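Long-range contact in serine-rich Repeat Adhesion Glycoprotein (Srr1) (Streptococcus agalactiae, PDB 4MBO), which binds fibrinogen and so probably helps the bacterium adhere to its host: residues 162-176 and 300-314. Sequence-based numbering, arbitrary orientation. Where two conformers were deposited one is given.
Sequences SVTEHTNVKTNVRSR and TVSDINQTYGSKYSY
Ser-162 lies over the strand 309-314, its OG 3.5 Å from Tyr-312 CD2 at the edge of the ring and near the ring plane. Two residues on, Thr-164 OG1 donates to Gly-309 O at 2.8 Å; the hydroxyl approaches from above the carbonyl plane, 50° out of it, and not along a lone pair. One water accompanies this bond, donating to Thr-164 OG1 and hydrogen-bonded also to Ser-310 OG. After the turn, Val-169 sets CG1 against Gly-309 CA and CG2 against Tyr-308 CD1. Thr-171 divides its two branches: OG1, placed between backbone N and carbonyl carbon (chi1 58°), shares a 2.7 Å hydrogen bond with Ser-310 OG, whereas CG2 meets Val-301 CG1 at 3.8 Å.

The hairpins 162-176 and 300-314 belong to separate antiparallel sheets, and no backbone hydrogen bond joins them. Strand 309-314, at the edge of its own sheet, closes up on 169-176 at 13° with axes 5.7 Å apart, where the two sheets of what is probably a beta-sandwich meet at their margin, joined by side chains, within the C-terminal part of the fibrinogen-binding adhesin.

Val-173 carries the apolar middle, CB against Val-301 CG2 and CG1 3.7 Å from Ser-310 CB. Arg-174 runs alongside Tyr-312, its CG 3.9 Å from the ring centroid, over the face, a CH-pi contact. The guanidinium is nearly perpendicular to the ring plane and is held by Asp-242, Gln-192 and Asn-159. A second water links Ser-175 O to Tyr-312 OH, while Ser-175 OG bonds to Tyr-189. At Arg-176 it is CA that lies over a face of Tyr-314, 4.0 Å from the centroid; Asp-38 OD1 engages both Arg-176 NE and Tyr-314 OH.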
# COMPACT_ATOMS: atom_id res chain seq x y z
N SER A 162 7.81 15.65 6.34
CA SER A 162 7.90 17.10 6.39
C SER A 162 8.59 17.40 7.70
O SER A 162 8.22 16.83 8.73
CB SER A 162 6.51 17.74 6.42
OG SER A 162 5.86 17.58 5.19
N VAL A 163 9.56 18.32 7.67
CA VAL A 163 10.32 18.68 8.86
C VAL A 163 10.51 20.19 9.00
O VAL A 163 10.80 20.87 8.02
CB VAL A 163 11.75 18.09 8.75
CG1 VAL A 163 12.59 18.43 9.98
CG2 VAL A 163 11.69 16.59 8.55
N THR A 164 10.36 20.70 10.21
CA THR A 164 10.64 22.08 10.53
C THR A 164 11.64 22.04 11.69
O THR A 164 11.41 21.36 12.70
CB THR A 164 9.38 22.85 10.97
OG1 THR A 164 8.49 22.98 9.85
CG2 THR A 164 9.74 24.20 11.50
N GLU A 165 12.78 22.72 11.53
CA GLU A 165 13.81 22.75 12.56
C GLU A 165 14.27 24.18 12.75
O GLU A 165 15.18 24.66 12.06
CB GLU A 165 14.99 21.81 12.22
CG GLU A 165 16.13 21.79 13.26
CD GLU A 165 15.79 21.18 14.63
OE1 GLU A 165 14.85 20.36 14.74
OE2 GLU A 165 16.52 21.48 15.61
N HIS A 166 13.61 24.87 13.66
CA HIS A 166 13.97 26.24 14.03
C HIS A 166 14.19 26.30 15.53
O HIS A 166 13.87 25.37 16.29
CB HIS A 166 12.87 27.25 13.67
CG HIS A 166 12.64 27.39 12.20
ND1 HIS A 166 11.52 28.02 11.69
CD2 HIS A 166 13.32 26.93 11.14
CE1 HIS A 166 11.56 27.99 10.37
NE2 HIS A 166 12.65 27.32 10.01
N THR A 167 14.73 27.42 15.99
CA THR A 167 14.97 27.58 17.38
C THR A 167 13.73 27.39 18.26
O THR A 167 13.78 26.71 19.29
CB THR A 167 15.61 28.96 17.65
OG1 THR A 167 16.83 29.05 16.90
CG2 THR A 167 15.89 29.14 19.09
N ASN A 168 12.59 27.93 17.82
CA ASN A 168 11.39 27.92 18.63
C ASN A 168 10.36 26.81 18.33
O ASN A 168 9.42 26.61 19.11
CB ASN A 168 10.71 29.32 18.55
CG ASN A 168 10.46 29.81 17.10
OD1 ASN A 168 11.07 29.33 16.13
ND2 ASN A 168 9.57 30.79 16.96
N VAL A 169 10.55 26.17 17.19
CA VAL A 169 9.65 25.15 16.67
C VAL A 169 10.44 24.05 15.99
O VAL A 169 11.17 24.29 15.02
CB VAL A 169 8.65 25.79 15.65
CG1 VAL A 169 7.92 24.75 14.84
CG2 VAL A 169 7.72 26.73 16.38
N LYS A 170 10.29 22.81 16.49
CA LYS A 170 10.93 21.64 15.91
C LYS A 170 9.81 20.60 15.81
O LYS A 170 9.25 20.15 16.84
CB LYS A 170 12.05 21.11 16.80
CG LYS A 170 12.99 22.23 17.26
CD LYS A 170 14.02 21.74 18.28
CE LYS A 170 14.92 22.86 18.75
NZ LYS A 170 15.72 23.46 17.64
N THR A 171 9.47 20.25 14.58
CA THR A 171 8.40 19.30 14.34
C THR A 171 8.71 18.46 13.12
O THR A 171 9.52 18.83 12.28
CB THR A 171 7.03 20.00 14.12
OG1 THR A 171 7.14 20.92 13.02
CG2 THR A 171 6.58 20.79 15.33
N ASN A 172 8.09 17.29 13.03
CA ASN A 172 8.17 16.47 11.83
C ASN A 172 6.99 15.50 11.78
O ASN A 172 6.56 15.02 12.80
CB ASN A 172 9.52 15.75 11.63
CG ASN A 172 9.78 14.65 12.64
OD1 ASN A 172 9.58 13.48 12.33
ND2 ASN A 172 10.26 15.01 13.84
N VAL A 173 6.48 15.24 10.57
CA VAL A 173 5.27 14.45 10.39
C VAL A 173 5.22 13.86 8.98
O VAL A 173 5.83 14.40 8.03
CB VAL A 173 4.02 15.37 10.64
CG1 VAL A 173 3.86 16.37 9.49
CG2 VAL A 173 2.73 14.58 10.84
N ARG A 174 4.47 12.78 8.85
CA ARG A 174 4.22 12.15 7.54
C ARG A 174 2.91 11.40 7.59
O ARG A 174 2.52 10.92 8.64
CB ARG A 174 5.38 11.23 7.13
CG ARG A 174 5.21 10.61 5.76
CD ARG A 174 6.47 9.87 5.30
NE ARG A 174 6.88 8.87 6.28
CZ ARG A 174 7.97 8.10 6.16
NH1 ARG A 174 8.74 8.20 5.08
NH2 ARG A 174 8.29 7.24 7.13
N SER A 175 2.18 11.32 6.47
CA SER A 175 0.95 10.56 6.45
C SER A 175 0.82 9.83 5.13
O SER A 175 1.53 10.15 4.21
CB SER A 175 -0.24 11.45 6.68
OG SER A 175 -0.36 12.39 5.60
N ARG A 176 -0.06 8.85 5.08
CA ARG A 176 -0.25 8.03 3.88
C ARG A 176 -1.57 7.30 3.89
O ARG A 176 -1.99 6.78 4.90
CB ARG A 176 0.91 7.02 3.84
CG ARG A 176 1.07 6.25 2.56
CD ARG A 176 2.36 5.41 2.60
NE ARG A 176 2.60 4.95 1.26
CZ ARG A 176 2.31 3.76 0.79
NH1 ARG A 176 2.49 3.53 -0.50
NH2 ARG A 176 1.83 2.79 1.56
N THR A 300 -1.03 17.26 10.61
CA THR A 300 -0.03 18.19 11.10
C THR A 300 0.58 17.76 12.42
O THR A 300 0.06 16.90 13.10
CB THR A 300 -0.63 19.59 11.40
OG1 THR A 300 -1.41 19.53 12.60
CG2 THR A 300 -1.44 20.13 10.25
N VAL A 301 1.68 18.44 12.76
CA VAL A 301 2.15 18.53 14.12
C VAL A 301 2.28 20.07 14.22
O VAL A 301 3.20 20.67 13.58
CB VAL A 301 3.47 17.82 14.39
CG1 VAL A 301 3.94 18.16 15.79
CG2 VAL A 301 3.29 16.33 14.28
N SER A 302 1.35 20.71 14.92
CA SER A 302 1.26 22.18 14.86
C SER A 302 0.52 22.71 16.05
O SER A 302 0.14 21.96 16.93
CB SER A 302 0.43 22.58 13.61
OG SER A 302 -0.96 22.11 13.70
N ASP A 303 0.33 24.02 16.06
CA ASP A 303 -0.59 24.61 17.01
C ASP A 303 -2.02 24.33 16.51
O ASP A 303 -2.23 23.82 15.38
CB ASP A 303 -0.34 26.12 17.11
CG ASP A 303 -0.60 26.82 15.82
OD1 ASP A 303 -0.10 26.40 14.78
OD2 ASP A 303 -1.33 27.85 15.85
N ILE A 304 -3.01 24.61 17.34
CA ILE A 304 -4.38 24.28 17.00
C ILE A 304 -4.88 25.02 15.75
O ILE A 304 -5.73 24.50 15.05
CB ILE A 304 -5.27 24.49 18.22
CG1 ILE A 304 -6.51 23.61 18.14
CG2 ILE A 304 -5.58 25.98 18.42
CD1 ILE A 304 -7.34 23.55 19.39
N ASN A 305 -4.28 26.20 15.48
CA ASN A 305 -4.63 27.08 14.35
C ASN A 305 -3.79 26.79 13.07
O ASN A 305 -3.97 27.44 12.07
CB ASN A 305 -4.43 28.57 14.76
CG ASN A 305 -5.44 29.06 15.82
OD1 ASN A 305 -6.63 29.09 15.59
ND2 ASN A 305 -4.93 29.49 16.97
N GLN A 306 -2.89 25.82 13.13
CA GLN A 306 -2.05 25.44 11.97
C GLN A 306 -1.28 26.62 11.43
O GLN A 306 -1.27 26.88 10.22
CB GLN A 306 -2.89 24.83 10.85
CG GLN A 306 -3.78 23.71 11.30
CD GLN A 306 -4.44 23.05 10.11
OE1 GLN A 306 -3.79 22.74 9.11
NE2 GLN A 306 -5.70 22.82 10.24
N THR A 307 -0.69 27.36 12.36
CA THR A 307 0.08 28.52 12.09
C THR A 307 1.59 28.23 11.98
O THR A 307 2.33 28.96 11.31
CB THR A 307 -0.19 29.53 13.22
OG1 THR A 307 -1.61 29.74 13.32
CG2 THR A 307 0.51 30.83 12.94
N TYR A 308 2.04 27.26 12.75
CA TYR A 308 3.45 26.86 12.75
C TYR A 308 3.55 25.36 13.02
O TYR A 308 2.63 24.76 13.62
CB TYR A 308 4.32 27.68 13.75
CG TYR A 308 3.66 27.90 15.10
CD1 TYR A 308 3.75 26.97 16.11
CD2 TYR A 308 2.94 29.06 15.34
CE1 TYR A 308 3.15 27.17 17.33
CE2 TYR A 308 2.33 29.30 16.56
CZ TYR A 308 2.43 28.35 17.55
OH TYR A 308 1.86 28.59 18.80
N GLY A 309 4.67 24.78 12.62
CA GLY A 309 4.92 23.37 12.79
C GLY A 309 5.12 22.74 11.45
O GLY A 309 5.77 23.32 10.59
N SER A 310 4.55 21.56 11.26
CA SER A 310 4.68 20.79 10.02
C SER A 310 3.34 20.25 9.53
O SER A 310 2.47 19.95 10.32
CB SER A 310 5.59 19.57 10.26
OG SER A 310 6.93 19.97 10.47
N LYS A 311 3.24 20.08 8.21
CA LYS A 311 2.04 19.56 7.59
C LYS A 311 2.42 18.65 6.44
O LYS A 311 3.36 18.94 5.68
CB LYS A 311 1.16 20.69 7.12
CG LYS A 311 -0.11 20.31 6.39
CD LYS A 311 -0.93 21.56 6.14
CE LYS A 311 -2.09 21.30 5.22
NZ LYS A 311 -2.78 22.56 4.86
N TYR A 312 1.73 17.53 6.34
CA TYR A 312 1.95 16.57 5.24
C TYR A 312 0.61 16.26 4.62
O TYR A 312 -0.38 16.12 5.33
CB TYR A 312 2.62 15.31 5.78
CG TYR A 312 3.18 14.39 4.71
CD1 TYR A 312 2.35 13.52 4.05
CD2 TYR A 312 4.54 14.41 4.38
CE1 TYR A 312 2.84 12.65 3.09
CE2 TYR A 312 5.04 13.56 3.41
CZ TYR A 312 4.17 12.67 2.78
OH TYR A 312 4.58 11.78 1.81
N SER A 313 0.56 16.15 3.29
CA SER A 313 -0.70 15.89 2.59
C SER A 313 -0.64 14.63 1.79
O SER A 313 0.41 14.28 1.26
CB SER A 313 -1.06 17.06 1.65
OG SER A 313 -1.18 18.28 2.38
N TYR A 314 -1.78 13.96 1.66
CA TYR A 314 -1.85 12.75 0.84
C TYR A 314 -3.27 12.60 0.26
O TYR A 314 -4.28 12.63 0.99
CB TYR A 314 -1.46 11.55 1.66
CG TYR A 314 -0.89 10.41 0.85
CD1 TYR A 314 -1.69 9.54 0.11
CD2 TYR A 314 0.47 10.21 0.85
CE1 TYR A 314 -1.13 8.51 -0.62
CE2 TYR A 314 1.03 9.19 0.15
CZ TYR A 314 0.24 8.34 -0.60
OH TYR A 314 0.88 7.32 -1.25
O HOH W 1 7.58 21.04 7.98
O HOH W 2 3.58 9.48 2.46